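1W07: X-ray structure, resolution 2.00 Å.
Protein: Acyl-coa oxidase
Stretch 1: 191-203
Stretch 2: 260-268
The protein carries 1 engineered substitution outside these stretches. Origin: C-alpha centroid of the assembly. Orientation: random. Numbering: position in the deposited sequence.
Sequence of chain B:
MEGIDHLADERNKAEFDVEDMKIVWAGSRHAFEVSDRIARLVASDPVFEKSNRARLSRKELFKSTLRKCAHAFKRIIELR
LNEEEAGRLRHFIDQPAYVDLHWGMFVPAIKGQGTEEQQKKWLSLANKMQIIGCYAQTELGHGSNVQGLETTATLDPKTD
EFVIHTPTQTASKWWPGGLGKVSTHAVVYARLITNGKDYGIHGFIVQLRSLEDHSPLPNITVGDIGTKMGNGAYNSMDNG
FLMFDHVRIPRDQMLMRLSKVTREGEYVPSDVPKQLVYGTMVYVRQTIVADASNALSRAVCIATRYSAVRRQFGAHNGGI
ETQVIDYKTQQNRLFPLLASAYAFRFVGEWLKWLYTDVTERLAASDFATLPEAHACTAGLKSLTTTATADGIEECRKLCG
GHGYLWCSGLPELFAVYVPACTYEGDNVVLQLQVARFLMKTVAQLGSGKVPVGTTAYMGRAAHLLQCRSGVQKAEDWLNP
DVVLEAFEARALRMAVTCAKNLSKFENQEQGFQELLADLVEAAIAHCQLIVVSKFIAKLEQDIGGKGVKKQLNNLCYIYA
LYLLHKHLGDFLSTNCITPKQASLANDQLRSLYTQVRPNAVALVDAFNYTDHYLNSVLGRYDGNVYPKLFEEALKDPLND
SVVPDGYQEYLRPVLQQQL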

# COMPACT_ATOMS: atom_id res chain seq x y z
N ARG B 191 -22.77 -26.95 6.90
CA ARG B 191 -24.22 -26.93 6.95
C ARG B 191 -24.68 -28.16 7.72
O ARG B 191 -24.36 -29.29 7.35
CB ARG B 191 -24.79 -26.96 5.53
CG ARG B 191 -24.09 -26.00 4.57
CD ARG B 191 -24.94 -25.74 3.33
NE ARG B 191 -26.07 -24.89 3.65
CZ ARG B 191 -26.02 -23.56 3.71
NH1 ARG B 191 -24.89 -22.92 3.45
NH2 ARG B 191 -27.10 -22.87 4.07
N LEU B 192 -25.42 -27.95 8.80
CA LEU B 192 -25.92 -29.06 9.60
C LEU B 192 -27.09 -29.72 8.88
O LEU B 192 -28.14 -29.11 8.65
CB LEU B 192 -26.37 -28.54 10.97
CG LEU B 192 -26.46 -29.54 12.13
CD1 LEU B 192 -26.94 -28.81 13.37
CD2 LEU B 192 -27.40 -30.67 11.80
N ILE B 193 -26.91 -30.99 8.51
CA ILE B 193 -27.95 -31.72 7.81
C ILE B 193 -28.43 -32.91 8.64
O ILE B 193 -27.64 -33.76 9.05
CB ILE B 193 -27.45 -32.23 6.44
CG1 ILE B 193 -26.93 -31.07 5.60
CG2 ILE B 193 -28.58 -32.90 5.70
CD1 ILE B 193 -26.39 -31.50 4.24
N THR B 194 -29.74 -32.94 8.91
CA THR B 194 -30.35 -34.02 9.68
C THR B 194 -31.84 -34.06 9.38
O THR B 194 -32.47 -33.02 9.17
CB THR B 194 -30.14 -33.82 11.20
OG1 THR B 194 -30.63 -34.97 11.90
CG2 THR B 194 -30.87 -32.59 11.69
N ASN B 195 -32.40 -35.26 9.34
CA ASN B 195 -33.82 -35.42 9.03
C ASN B 195 -34.17 -34.80 7.68
O ASN B 195 -35.25 -34.23 7.51
CB ASN B 195 -34.68 -34.79 10.14
CG ASN B 195 -34.96 -35.76 11.28
OD1 ASN B 195 -34.09 -36.52 11.69
ND2 ASN B 195 -36.18 -35.71 11.81
N GLY B 196 -33.25 -34.91 6.73
CA GLY B 196 -33.47 -34.37 5.40
C GLY B 196 -33.65 -32.87 5.35
O GLY B 196 -34.27 -32.34 4.43
N LYS B 197 -33.09 -32.17 6.33
CA LYS B 197 -33.22 -30.72 6.36
C LYS B 197 -31.90 -30.03 6.65
O LYS B 197 -31.08 -30.54 7.43
CB LYS B 197 -34.25 -30.30 7.42
CG LYS B 197 -34.49 -28.80 7.48
CD LYS B 197 -35.60 -28.44 8.45
CE LYS B 197 -35.94 -26.96 8.36
NZ LYS B 197 -36.40 -26.59 6.99
N ASP B 198 -31.69 -28.87 6.03
CA ASP B 198 -30.49 -28.06 6.22
C ASP B 198 -30.78 -27.05 7.33
O ASP B 198 -31.63 -26.17 7.17
CB ASP B 198 -30.17 -27.30 4.92
CG ASP B 198 -28.82 -26.59 4.96
OD1 ASP B 198 -28.47 -26.02 6.01
OD2 ASP B 198 -28.12 -26.60 3.92
N TYR B 199 -30.09 -27.17 8.46
CA TYR B 199 -30.31 -26.26 9.58
C TYR B 199 -29.29 -25.13 9.72
O TYR B 199 -29.21 -24.48 10.76
CB TYR B 199 -30.37 -27.05 10.90
CG TYR B 199 -31.63 -27.86 11.07
CD1 TYR B 199 -31.73 -29.15 10.54
CD2 TYR B 199 -32.73 -27.33 11.73
CE1 TYR B 199 -32.91 -29.90 10.69
CE2 TYR B 199 -33.91 -28.06 11.87
CZ TYR B 199 -33.99 -29.34 11.35
OH TYR B 199 -35.15 -30.06 11.50
N GLY B 200 -28.51 -24.90 8.68
CA GLY B 200 -27.53 -23.83 8.74
C GLY B 200 -26.14 -24.21 9.18
O GLY B 200 -25.84 -25.38 9.47
N ILE B 201 -25.27 -23.21 9.26
CA ILE B 201 -23.88 -23.39 9.63
C ILE B 201 -23.67 -23.65 11.12
O ILE B 201 -24.14 -22.89 11.96
CB ILE B 201 -23.04 -22.15 9.24
CG1 ILE B 201 -23.32 -21.77 7.78
CG2 ILE B 201 -21.57 -22.41 9.49
CD1 ILE B 201 -22.96 -22.83 6.79
N HIS B 202 -22.96 -24.73 11.43
CA HIS B 202 -22.64 -25.10 12.80
C HIS B 202 -21.18 -25.51 12.90
O HIS B 202 -20.53 -25.77 11.89
CB HIS B 202 -23.52 -26.28 13.25
CG HIS B 202 -24.93 -25.89 13.57
ND1 HIS B 202 -25.87 -25.63 12.60
CD2 HIS B 202 -25.55 -25.68 14.76
CE1 HIS B 202 -27.00 -25.27 13.17
NE2 HIS B 202 -26.84 -25.29 14.48
N GLY B 203 -20.68 -25.56 14.14
CA GLY B 203 -19.29 -25.93 14.37
C GLY B 203 -19.15 -27.38 14.81
O GLY B 203 -19.91 -27.86 15.66
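Stretch 2 (260-268) KVTREGEYV

The contact between the two hairpins centres on Tyr267, which points toward stretch 1 and gives up more surface to it than any other residue of stretch 2. Its ring lies in an offset stack on that of Tyr199, with centroids 4.3 Å apart, planes at 22° and a closest approach of 3.3 Å between Tyr199 CD2 and Tyr267 CD2. Each CB sits over the face of the partner ring, so each ring covers the start of the other side chain. Leu192 meets the edge of the Tyr267 ring (CD1 to CE1, 3.5 Å) and also reaches Val261, its CD1 lying 4.1 Å from Val261 CG2.

Stretch 2 runs as a strand at 260-261, a type I turn from Thr262 to Gly265, and a returning strand at 267-268. Its turn lies near the type I' turn of stretch 1, Thr194 and Gly265 having CA atoms 5.9 Å apart, whereas the CA atoms of His202 and Lys260 are 10.5 Å apart.

Polar contacts flank the aromatic pair. Tyr267 OH and His202 NE2 share a hydrogen bond of 3.0 Å. Toward the turns, Thr194 OG1 donates to Gly265 O (2.7 Å), and farther out Asn195 ND2 donates to Glu266 OE2 (3.2 Å), whose side chain curls back although its CA-to-CB bond points away.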

# COMPACT_ATOMS: atom_id res chain seq x y z
N LYS B 260 -28.69 -28.64 19.82
CA LYS B 260 -28.45 -30.05 20.06
C LYS B 260 -29.02 -30.91 18.93
O LYS B 260 -29.86 -30.47 18.16
CB LYS B 260 -29.08 -30.50 21.38
CG LYS B 260 -28.36 -30.06 22.65
CD LYS B 260 -28.62 -28.60 22.99
CE LYS B 260 -28.40 -28.33 24.48
NZ LYS B 260 -27.05 -28.74 24.97
N VAL B 261 -28.53 -32.14 18.86
CA VAL B 261 -28.97 -33.12 17.87
C VAL B 261 -29.05 -34.45 18.59
O VAL B 261 -28.03 -35.14 18.75
CB VAL B 261 -27.98 -33.24 16.70
CG1 VAL B 261 -28.41 -34.37 15.78
CG2 VAL B 261 -27.92 -31.92 15.93
N THR B 262 -30.25 -34.82 19.02
CA THR B 262 -30.49 -36.06 19.75
C THR B 262 -29.99 -37.29 19.00
O THR B 262 -29.63 -37.21 17.82
CB THR B 262 -31.99 -36.27 20.00
OG1 THR B 262 -32.62 -36.66 18.77
CG2 THR B 262 -32.63 -34.99 20.51
N ARG B 263 -29.98 -38.42 19.69
CA ARG B 263 -29.55 -39.68 19.10
C ARG B 263 -30.44 -40.10 17.94
O ARG B 263 -30.02 -40.88 17.09
CB ARG B 263 -29.54 -40.78 20.18
CG ARG B 263 -28.19 -41.03 20.82
CD ARG B 263 -27.64 -42.40 20.43
NE ARG B 263 -27.80 -42.68 19.00
CZ ARG B 263 -27.43 -43.82 18.42
NH1 ARG B 263 -26.88 -44.79 19.13
NH2 ARG B 263 -27.62 -43.99 17.12
N GLU B 264 -31.66 -39.58 17.91
CA GLU B 264 -32.59 -39.91 16.82
C GLU B 264 -32.53 -38.89 15.68
O GLU B 264 -33.38 -38.90 14.79
CB GLU B 264 -34.03 -40.00 17.33
CG GLU B 264 -34.28 -41.19 18.23
CD GLU B 264 -35.75 -41.43 18.43
OE1 GLU B 264 -36.47 -40.48 18.82
OE2 GLU B 264 -36.20 -42.58 18.20
N GLY B 265 -31.55 -38.00 15.72
CA GLY B 265 -31.41 -37.01 14.67
C GLY B 265 -32.34 -35.82 14.75
O GLY B 265 -32.60 -35.16 13.74
N GLU B 266 -32.86 -35.54 15.94
CA GLU B 266 -33.76 -34.41 16.13
C GLU B 266 -32.97 -33.15 16.45
O GLU B 266 -32.13 -33.14 17.35
CB GLU B 266 -34.74 -34.69 17.26
CG GLU B 266 -35.76 -35.77 16.95
CD GLU B 266 -36.65 -35.41 15.78
OE1 GLU B 266 -37.18 -34.27 15.77
OE2 GLU B 266 -36.83 -36.25 14.88
N TYR B 267 -33.24 -32.08 15.70
CA TYR B 267 -32.57 -30.81 15.93
C TYR B 267 -33.36 -30.08 17.00
O TYR B 267 -34.51 -29.70 16.77
CB TYR B 267 -32.56 -29.96 14.65
CG TYR B 267 -31.81 -28.65 14.80
CD1 TYR B 267 -30.42 -28.62 14.74
CD2 TYR B 267 -32.48 -27.45 15.03
CE1 TYR B 267 -29.71 -27.43 14.91
CE2 TYR B 267 -31.79 -26.25 15.21
CZ TYR B 267 -30.40 -26.25 15.14
OH TYR B 267 -29.69 -25.08 15.30
N VAL B 268 -32.74 -29.87 18.16
CA VAL B 268 -33.42 -29.18 19.25
C VAL B 268 -32.60 -28.03 19.84
O VAL B 268 -31.54 -28.25 20.44
CB VAL B 268 -33.75 -30.18 20.39
CG1 VAL B 268 -34.70 -29.52 21.38
CG2 VAL B 268 -34.35 -31.46 19.82